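Local coordinates for protein interferon gamma receptor 1 (Gallus gallus, PDB 4EQ3) that probably binds interferon gamma as the ligand-binding chain of a cell-surface cytokine receptor, represented here by its two extracellular fibronectin type III-like domains, at residues A10-S18 and L28-S36; E37-V45 and T55-T65. All coordinates share one frame; numbering follows the deposited sequence.

Contact 1 of 2, residues A10-S18 and L28-S36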
loop_
_atom_site.group_PDB
_atom_site.type_symbol
_atom_site.label_atom_id
_atom_site.label_comp_id
_atom_site.label_asym_id
_atom_site.label_seq_id
_atom_site.Cartn_x
_atom_site.Cartn_y
_atom_site.Cartn_z
ATOM N N ALA A 10 2.512 -6.443 -37.132
ATOM C CA ALA A 10 3.110 -7.743 -36.896
ATOM C C ALA A 10 2.620 -8.274 -35.573
ATOM O O ALA A 10 1.441 -8.370 -35.374
ATOM C CB ALA A 10 4.558 -7.641 -36.890
ATOM N N VAL A 11 3.533 -8.608 -34.673
ATOM C CA VAL A 11 3.195 -8.995 -33.309
ATOM C C VAL A 11 3.408 -7.777 -32.456
ATOM O O VAL A 11 4.485 -7.490 -32.018
ATOM C CB VAL A 11 4.060 -10.153 -32.781
ATOM C CG1 VAL A 11 4.003 -10.250 -31.267
ATOM C CG2 VAL A 11 3.671 -11.431 -33.444
ATOM N N PRO A 12 2.328 -7.055 -32.278
ATOM C CA PRO A 12 2.331 -5.783 -31.589
ATOM C C PRO A 12 2.777 -5.963 -30.161
ATOM O O PRO A 12 2.760 -7.053 -29.690
ATOM C CB PRO A 12 0.879 -5.379 -31.676
ATOM C CG PRO A 12 0.160 -6.613 -31.709
ATOM C CD PRO A 12 0.966 -7.552 -32.497
ATOM N N SER A 13 3.180 -4.879 -29.520
ATOM C CA SER A 13 3.658 -4.908 -28.147
ATOM C C SER A 13 2.488 -4.732 -27.195
ATOM O O SER A 13 1.462 -4.176 -27.568
ATOM C CB SER A 13 4.670 -3.788 -27.912
ATOM O OG SER A 13 4.014 -2.539 -27.770
ATOM N N PRO A 14 2.644 -5.196 -25.952
ATOM C CA PRO A 14 1.589 -4.960 -24.963
ATOM C C PRO A 14 1.219 -3.479 -24.895
ATOM O O PRO A 14 1.931 -2.601 -25.423
ATOM C CB PRO A 14 2.234 -5.417 -23.653
ATOM C CG PRO A 14 3.262 -6.422 -24.070
ATOM C CD PRO A 14 3.796 -5.912 -25.379
ATOM N N THR A 15 0.103 -3.195 -24.241
ATOM C CA THR A 15 -0.408 -1.840 -24.209
ATOM C C THR A 15 -1.025 -1.517 -22.849
ATOM O O THR A 15 -1.262 -2.413 -22.039
ATOM C CB THR A 15 -1.453 -1.634 -25.323
ATOM O OG1 THR A 15 -1.521 -0.244 -25.667
ATOM C CG2 THR A 15 -2.808 -2.131 -24.886
ATOM N N GLY A 16 -1.241 -0.228 -22.602
ATOM C CA GLY A 16 -1.889 0.235 -21.392
ATOM C C GLY A 16 -1.197 -0.207 -20.121
ATOM O O GLY A 16 -1.856 -0.609 -19.154
ATOM N N THR A 17 0.131 -0.140 -20.110
ATOM C CA THR A 17 0.881 -0.566 -18.940
ATOM C C THR A 17 0.478 0.270 -17.747
ATOM O O THR A 17 0.242 1.473 -17.870
ATOM C CB THR A 17 2.406 -0.463 -19.154
ATOM O OG1 THR A 17 2.795 0.917 -19.271
ATOM C CG2 THR A 17 2.806 -1.227 -20.400
ATOM N N SER A 18 0.375 -0.377 -16.592
ATOM C CA SER A 18 0.034 0.328 -15.371
ATOM C C SER A 18 0.590 -0.388 -14.148
ATOM O O SER A 18 0.339 -1.583 -13.936
ATOM C CB SER A 18 -1.481 0.467 -15.245
ATOM O OG SER A 18 -1.813 1.105 -14.025
ATOM N N LEU A 28 1.783 -5.060 -11.710
ATOM C CA LEU A 28 1.904 -4.471 -13.031
ATOM C C LEU A 28 0.820 -5.045 -13.919
ATOM O O LEU A 28 0.623 -6.253 -13.952
ATOM C CB LEU A 28 3.273 -4.800 -13.634
ATOM C CG LEU A 28 3.453 -4.496 -15.122
ATOM C CD1 LEU A 28 3.508 -2.988 -15.386
ATOM C CD2 LEU A 28 4.721 -5.165 -15.647
ATOM N N TYR A 29 0.119 -4.178 -14.636
ATOM C CA TYR A 29 -0.947 -4.618 -15.513
ATOM C C TYR A 29 -0.721 -4.091 -16.920
ATOM O O TYR A 29 -0.146 -3.028 -17.099
ATOM C CB TYR A 29 -2.292 -4.086 -15.025
ATOM C CG TYR A 29 -2.672 -4.500 -13.628
ATOM C CD1 TYR A 29 -3.211 -5.757 -13.382
ATOM C CD2 TYR A 29 -2.506 -3.632 -12.553
ATOM C CE1 TYR A 29 -3.579 -6.139 -12.104
ATOM C CE2 TYR A 29 -2.874 -4.010 -11.258
ATOM C CZ TYR A 29 -3.410 -5.266 -11.048
ATOM O OH TYR A 29 -3.779 -5.664 -9.787
ATOM N N TRP A 30 -1.209 -4.830 -17.906
ATOM C CA TRP A 30 -1.215 -4.373 -19.280
ATOM C C TRP A 30 -2.389 -4.987 -20.035
ATOM O O TRP A 30 -3.140 -5.821 -19.506
ATOM C CB TRP A 30 0.102 -4.732 -19.976
ATOM C CG TRP A 30 0.434 -6.192 -19.913
ATOM C CD1 TRP A 30 0.181 -7.134 -20.868
ATOM C CD2 TRP A 30 1.082 -6.877 -18.834
ATOM N NE1 TRP A 30 0.626 -8.367 -20.444
ATOM C CE2 TRP A 30 1.180 -8.234 -19.198
ATOM C CE3 TRP A 30 1.580 -6.474 -17.591
ATOM C CZ2 TRP A 30 1.765 -9.187 -18.370
ATOM C CZ3 TRP A 30 2.159 -7.425 -16.769
ATOM C CH2 TRP A 30 2.243 -8.765 -17.159
ATOM N N GLN A 31 -2.543 -4.567 -21.279
ATOM C CA GLN A 31 -3.602 -5.076 -22.120
ATOM C C GLN A 31 -3.020 -5.554 -23.439
ATOM O O GLN A 31 -1.928 -5.130 -23.845
ATOM C CB GLN A 31 -4.657 -3.993 -22.343
ATOM C CG GLN A 31 -5.478 -3.688 -21.095
ATOM C CD GLN A 31 -6.422 -2.527 -21.286
ATOM O OE1 GLN A 31 -6.060 -1.513 -21.881
ATOM N NE2 GLN A 31 -7.643 -2.665 -20.769
ATOM N N TYR A 32 -3.746 -6.444 -24.104
ATOM C CA TYR A 32 -3.269 -6.996 -25.355
ATOM C C TYR A 32 -4.413 -7.268 -26.319
ATOM O O TYR A 32 -5.501 -7.656 -25.894
ATOM C CB TYR A 32 -2.479 -8.276 -25.102
ATOM C CG TYR A 32 -1.521 -8.595 -26.221
ATOM C CD1 TYR A 32 -0.359 -7.849 -26.391
ATOM C CD2 TYR A 32 -1.779 -9.624 -27.116
ATOM C CE1 TYR A 32 0.523 -8.126 -27.416
ATOM C CE2 TYR A 32 -0.901 -9.912 -28.137
ATOM C CZ TYR A 32 0.248 -9.154 -28.281
ATOM O OH TYR A 32 1.126 -9.419 -29.296
ATOM N N PRO A 33 -4.153 -7.056 -27.605
ATOM C CA PRO A 33 -5.135 -7.336 -28.641
ATOM C C PRO A 33 -5.473 -8.804 -28.790
ATOM O O PRO A 33 -4.729 -9.646 -28.399
ATOM C CB PRO A 33 -4.484 -6.787 -29.896
ATOM C CG PRO A 33 -3.103 -6.762 -29.608
ATOM C CD PRO A 33 -2.944 -6.493 -28.196
ATOM N N SER A 34 -6.659 -9.057 -29.305
ATOM C CA SER A 34 -7.127 -10.394 -29.545
ATOM C C SER A 34 -6.368 -11.063 -30.708
ATOM O O SER A 34 -6.256 -10.501 -31.771
ATOM C CB SER A 34 -8.631 -10.376 -29.788
ATOM O OG SER A 34 -9.098 -11.668 -29.828
HETATM N N MSE A 35 -5.833 -12.260 -30.484
HETATM C CA MSE A 35 -5.010 -12.919 -31.471
HETATM C C MSE A 35 -5.626 -14.255 -31.723
HETATM O O MSE A 35 -6.363 -14.719 -30.917
HETATM C CB MSE A 35 -3.614 -13.164 -30.942
HETATM C CG MSE A 35 -2.810 -11.993 -30.652
HETATM SE SE MSE A 35 -2.724 -10.877 -32.063
HETATM C CE MSE A 35 -1.786 -9.406 -31.321
ATOM N N SER A 36 -5.318 -14.886 -32.852
ATOM C CA SER A 36 -5.899 -16.186 -33.142
ATOM C C SER A 36 -5.618 -17.097 -31.982
ATOM O O SER A 36 -6.520 -17.665 -31.372
ATOM C CB SER A 36 -5.317 -16.803 -34.381
ATOM O OG SER A 36 -4.864 -15.821 -35.262
#
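Tyr32 lays the edge of its phenol ring against the backbone of Pro12 to Pro14 and hands its hydroxyl to the first of these residues. The OH donates to Pro12 O at 2.9 Å, tilted 27° out of the carbonyl plane. Alongside that bond, CD1 of the ring lies 3.8 Å from Pro14 CA, while Pro14 N sits at the ring edge, in its plane. The first torsion places CG anti to the backbone N (chi1 -157°), which carries the ring back along residues 10-18 and not away from them. Pro33 CD lies over the rim of one face of the phenol, and Pro33 CG also meets Pro12 CG at 3.9 Å; the hydroxyl bond fixes the position of the ring's far end. Further on, loop packing gives way to antiparallel ladder. Thr15 pairs with Gln31 through two backbone bonds, the shorter being Gln31 N to Thr15 O at 2.6 Å, and on the same face Thr15 CG2 comes within 3.7 Å of Gln31 CB. Ser18 and Tyr29 form the next hydrogen-bonded pair, in which Ser18 N to Tyr29 O and Tyr29 N to Ser18 O are both 2.7 Å. Ser18 meets its partner mainly through these backbone atoms. Between these pairs the register slips by one residue, a beta bulge in which Gly16 takes a positive phi of 57° and Thr17 CA makes a CH...O contact with Tyr29 O at 3.2 Å. At Gly16 residues 10-18 turn a corner. These segments form one end of the hairpin of strands 17-22 and 25-31 in the N-terminal domain; Leu28 bonds through its backbone to Cys67 of strand 66-68 on the other side, while Tyr32 and Leu28 pack inward on strand 81-88.

Contact 2 of 2, residues E37-V45 and T55-T65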
loop_
_atom_site.group_PDB
_atom_site.type_symbol
_atom_site.label_atom_id
_atom_site.label_comp_id
_atom_site.label_asym_id
_atom_site.label_seq_id
_atom_site.Cartn_x
_atom_site.Cartn_y
_atom_site.Cartn_z
ATOM N N GLU A 37 -4.354 -17.221 -31.647
ATOM C CA GLU A 37 -4.065 -18.036 -30.505
ATOM C C GLU A 37 -3.749 -17.241 -29.242
ATOM O O GLU A 37 -4.197 -16.154 -29.103
ATOM C CB GLU A 37 -3.072 -19.149 -30.837
ATOM C CG GLU A 37 -3.810 -20.429 -31.227
ATOM C CD GLU A 37 -3.220 -21.164 -32.420
ATOM O OE1 GLU A 37 -2.961 -20.559 -33.459
ATOM O OE2 GLU A 37 -3.012 -22.376 -32.311
ATOM N N THR A 38 -3.010 -17.834 -28.319
ATOM C CA THR A 38 -2.834 -17.257 -27.024
ATOM C C THR A 38 -1.418 -16.760 -26.807
ATOM O O THR A 38 -0.485 -17.522 -26.742
ATOM C CB THR A 38 -3.239 -18.220 -25.918
ATOM O OG1 THR A 38 -2.659 -19.485 -26.170
ATOM C CG2 THR A 38 -4.754 -18.371 -25.836
ATOM N N PRO A 39 -1.307 -15.454 -26.705
ATOM C CA PRO A 39 -0.056 -14.787 -26.409
ATOM C C PRO A 39 0.471 -15.105 -25.025
ATOM O O PRO A 39 -0.264 -15.408 -24.139
ATOM C CB PRO A 39 -0.423 -13.320 -26.486
ATOM C CG PRO A 39 -1.702 -13.231 -27.010
ATOM C CD PRO A 39 -2.399 -14.503 -26.890
ATOM N N HIS A 40 1.779 -15.078 -24.887
ATOM C CA HIS A 40 2.409 -15.146 -23.573
ATOM C C HIS A 40 3.313 -13.929 -23.439
ATOM O O HIS A 40 3.642 -13.288 -24.433
ATOM C CB HIS A 40 3.210 -16.434 -23.402
ATOM C CG HIS A 40 2.369 -17.669 -23.389
ATOM N ND1 HIS A 40 1.809 -18.200 -24.532
ATOM C CD2 HIS A 40 1.992 -18.483 -22.373
ATOM C CE1 HIS A 40 1.124 -19.286 -24.220
ATOM N NE2 HIS A 40 1.219 -19.479 -22.917
ATOM N N PHE A 41 3.716 -13.602 -22.219
ATOM C CA PHE A 41 4.456 -12.366 -22.006
ATOM C C PHE A 41 5.726 -12.566 -21.186
ATOM O O PHE A 41 5.854 -13.538 -20.448
ATOM C CB PHE A 41 3.556 -11.313 -21.351
ATOM C CG PHE A 41 2.288 -11.042 -22.113
ATOM C CD1 PHE A 41 2.305 -10.256 -23.254
ATOM C CD2 PHE A 41 1.078 -11.572 -21.687
ATOM C CE1 PHE A 41 1.141 -10.008 -23.963
ATOM C CE2 PHE A 41 -0.093 -11.331 -22.390
ATOM C CZ PHE A 41 -0.066 -10.550 -23.528
ATOM N N VAL A 42 6.669 -11.641 -21.337
ATOM C CA VAL A 42 7.873 -11.647 -20.516
ATOM C C VAL A 42 8.086 -10.280 -19.889
ATOM O O VAL A 42 8.151 -9.267 -20.592
ATOM C CB VAL A 42 9.129 -12.024 -21.324
ATOM C CG1 VAL A 42 10.333 -12.092 -20.405
ATOM C CG2 VAL A 42 8.920 -13.366 -22.024
ATOM N N VAL A 43 8.207 -10.259 -18.566
ATOM C CA VAL A 43 8.359 -9.008 -17.829
ATOM C C VAL A 43 9.776 -8.885 -17.286
ATOM O O VAL A 43 10.315 -9.845 -16.726
ATOM C CB VAL A 43 7.384 -8.929 -16.639
ATOM C CG1 VAL A 43 7.578 -7.629 -15.879
ATOM C CG2 VAL A 43 5.945 -9.078 -17.117
ATOM N N GLU A 44 10.372 -7.707 -17.455
ATOM C CA GLU A 44 11.676 -7.428 -16.864
ATOM C C GLU A 44 11.639 -6.227 -15.918
ATOM O O GLU A 44 10.800 -5.334 -16.057
ATOM C CB GLU A 44 12.708 -7.184 -17.959
ATOM C CG GLU A 44 12.896 -8.369 -18.880
ATOM C CD GLU A 44 14.119 -8.211 -19.757
ATOM O OE1 GLU A 44 14.298 -7.125 -20.348
ATOM O OE2 GLU A 44 14.906 -9.176 -19.841
ATOM N N VAL A 45 12.560 -6.216 -14.958
ATOM C CA VAL A 45 12.686 -5.104 -14.024
ATOM C C VAL A 45 14.094 -4.489 -14.079
ATOM O O VAL A 45 15.074 -5.204 -14.203
ATOM C CB VAL A 45 12.389 -5.564 -12.600
ATOM C CG1 VAL A 45 13.262 -6.760 -12.234
ATOM C CG2 VAL A 45 12.573 -4.418 -11.610
ATOM N N THR A 55 15.321 -10.344 -15.836
ATOM C CA THR A 55 14.047 -11.042 -15.894
ATOM C C THR A 55 13.359 -11.128 -14.531
ATOM O O THR A 55 14.002 -11.361 -13.507
ATOM C CB THR A 55 14.212 -12.459 -16.513
ATOM O OG1 THR A 55 13.565 -12.494 -17.793
ATOM C CG2 THR A 55 13.605 -13.526 -15.611
ATOM N N VAL A 56 12.047 -10.916 -14.532
ATOM C CA VAL A 56 11.218 -11.183 -13.365
ATOM C C VAL A 56 10.801 -12.650 -13.400
ATOM O O VAL A 56 9.879 -13.017 -14.121
ATOM C CB VAL A 56 9.958 -10.313 -13.369
ATOM C CG1 VAL A 56 9.134 -10.598 -12.135
ATOM C CG2 VAL A 56 10.337 -8.836 -13.443
ATOM N N SER A 57 11.479 -13.484 -12.620
ATOM C CA SER A 57 11.402 -14.931 -12.802
ATOM C C SER A 57 9.976 -15.472 -12.804
ATOM O O SER A 57 9.639 -16.331 -13.617
ATOM C CB SER A 57 12.232 -15.650 -11.743
ATOM O OG SER A 57 11.736 -15.379 -10.441
ATOM N N THR A 58 9.144 -14.963 -11.900
ATOM C CA THR A 58 7.772 -15.434 -11.758
ATOM C C THR A 58 6.880 -14.979 -12.903
ATOM O O THR A 58 5.703 -15.323 -12.943
ATOM C CB THR A 58 7.143 -14.902 -10.465
ATOM O OG1 THR A 58 7.311 -13.480 -10.423
ATOM C CG2 THR A 58 7.803 -15.516 -9.247
ATOM N N CYS A 59 7.431 -14.202 -13.828
ATOM C CA CYS A 59 6.634 -13.650 -14.918
ATOM C C CYS A 59 7.314 -13.835 -16.279
ATOM O O CYS A 59 7.468 -12.883 -17.051
ATOM C CB CYS A 59 6.316 -12.166 -14.668
ATOM S SG CYS A 59 5.341 -11.828 -13.172
ATOM N N VAL A 60 7.714 -15.069 -16.567
ATOM C CA VAL A 60 8.257 -15.408 -17.877
ATOM C C VAL A 60 7.334 -16.419 -18.541
ATOM O O VAL A 60 6.956 -17.421 -17.927
ATOM C CB VAL A 60 9.675 -16.008 -17.776
ATOM C CG1 VAL A 60 10.246 -16.257 -19.168
ATOM C CG2 VAL A 60 10.590 -15.081 -17.000
ATOM N N ASN A 61 6.980 -16.145 -19.766
ATOM C CA ASN A 61 6.095 -16.993 -20.527
ATOM C C ASN A 61 4.772 -17.202 -19.830
ATOM O O ASN A 61 4.342 -18.304 -19.703
ATOM C CB ASN A 61 6.723 -18.377 -20.785
ATOM C CG ASN A 61 7.981 -18.328 -21.620
ATOM O OD1 ASN A 61 8.189 -17.442 -22.397
ATOM N ND2 ASN A 61 8.789 -19.335 -21.482
ATOM N N ILE A 62 4.160 -16.132 -19.347
ATOM C CA ILE A 62 2.882 -16.194 -18.653
ATOM C C ILE A 62 1.764 -15.750 -19.575
ATOM O O ILE A 62 1.978 -14.922 -20.467
ATOM C CB ILE A 62 2.860 -15.321 -17.391
ATOM C CG1 ILE A 62 3.283 -13.886 -17.716
ATOM C CG2 ILE A 62 3.761 -15.902 -16.337
ATOM C CD1 ILE A 62 2.901 -12.872 -16.630
ATOM N N SER A 63 0.573 -16.315 -19.367
ATOM C CA SER A 63 -0.578 -15.968 -20.191
ATOM C C SER A 63 -1.355 -14.805 -19.584
ATOM O O SER A 63 -2.065 -14.083 -20.293
ATOM C CB SER A 63 -1.503 -17.174 -20.350
ATOM O OG SER A 63 -2.049 -17.556 -19.096
ATOM N N ALA A 64 -1.232 -14.636 -18.269
ATOM C CA ALA A 64 -1.908 -13.543 -17.570
ATOM C C ALA A 64 -1.416 -12.179 -18.044
ATOM O O ALA A 64 -0.277 -12.035 -18.472
ATOM C CB ALA A 64 -1.713 -13.675 -16.076
ATOM N N THR A 65 -2.288 -11.180 -17.974
ATOM C CA THR A 65 -1.919 -9.827 -18.361
ATOM C C THR A 65 -1.601 -9.003 -17.120
ATOM O O THR A 65 -1.938 -7.821 -17.041
ATOM C CB THR A 65 -3.040 -9.152 -19.158
ATOM O OG1 THR A 65 -4.290 -9.379 -18.498
ATOM C CG2 THR A 65 -3.112 -9.725 -20.569
HETATM O O HOH W 1 -2.903 -14.187 -23.063
#
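Phe41 overlaps the chain as it leaves the neighbouring strand: CE2 of its ring lies 3.9 Å from Thr65 CG2, the two side chains running side by side in the same direction, and CD2 is 3.5 Å from Ala64 O. Ser63 O approaches the same ring at its edge. With CG beside its own backbone N (chi1 -55°), the ring extends past Ile62 to these later residues. At the backbone, Phe41 faces two residues at once, Asn61 and Ile62, in a G1 beta bulge whose first member, Asn61, has a positive phi of 57°. Phe41 N donates to Ile62 O at 2.8 Å; the return bond, Ile62 N to Phe41 O, is longer at 3.3 Å but falls on a carbonyl lone pair. Past the bulge, Val43 is gripped from both ends of a type I turn running from Val56 to Cys59: its N donates to Cys59 O, nearly straight down the carbonyl bond, and its O accepts from Val56 N at 3.0 Å. Side chains pack at the two ends of this turn. Val43 CG1 and Val56 CG2 lie 3.9 Å apart on side chains that point the same way, and the side chains of Val45 and Val56 cross at about a right angle, CG1 of the former meeting CG2 of the latter. Val43 CB also rests against CB of Cys59, a residue whose SG is in the disulfide to Cys67. A water bridges Pro39 O and Ser63 O near the other end, donating to both. Strand 54-62 is an edge strand of a four-stranded antiparallel sheet, with strand 40-46 next in order and bonded on its far side to strand 81-88; Glu44 adds a salt bridge to Arg83 there, and Val43 turns to Leu28 and Trp30 of strand 25-31 in the facing sheet.

Overall arrangement
Contacts 1 and 2 belong to successive hairpins of the N-terminal domain, one in each sheet of its sandwich, and their centres lie 11 Å apart. Aromatic rings join them: Phe41 of contact 2 meets Trp30 and Tyr32 of contact 1 edge-to-face, with Tyr32 CD1 3.6 Å from Phe41 CE1 and Trp30 NE1 3.5 Å from Phe41 CD2. A probable backbone hydrogen bond from Trp30 N to Thr65 O, 3.2 Å long, ties residues 28-36 to the end of residues 55-65, where the chain crosses toward strand 66-68. Both contacts lie well out from the chain's centre, about 26 and 24 Å between centres, and on the same side of it.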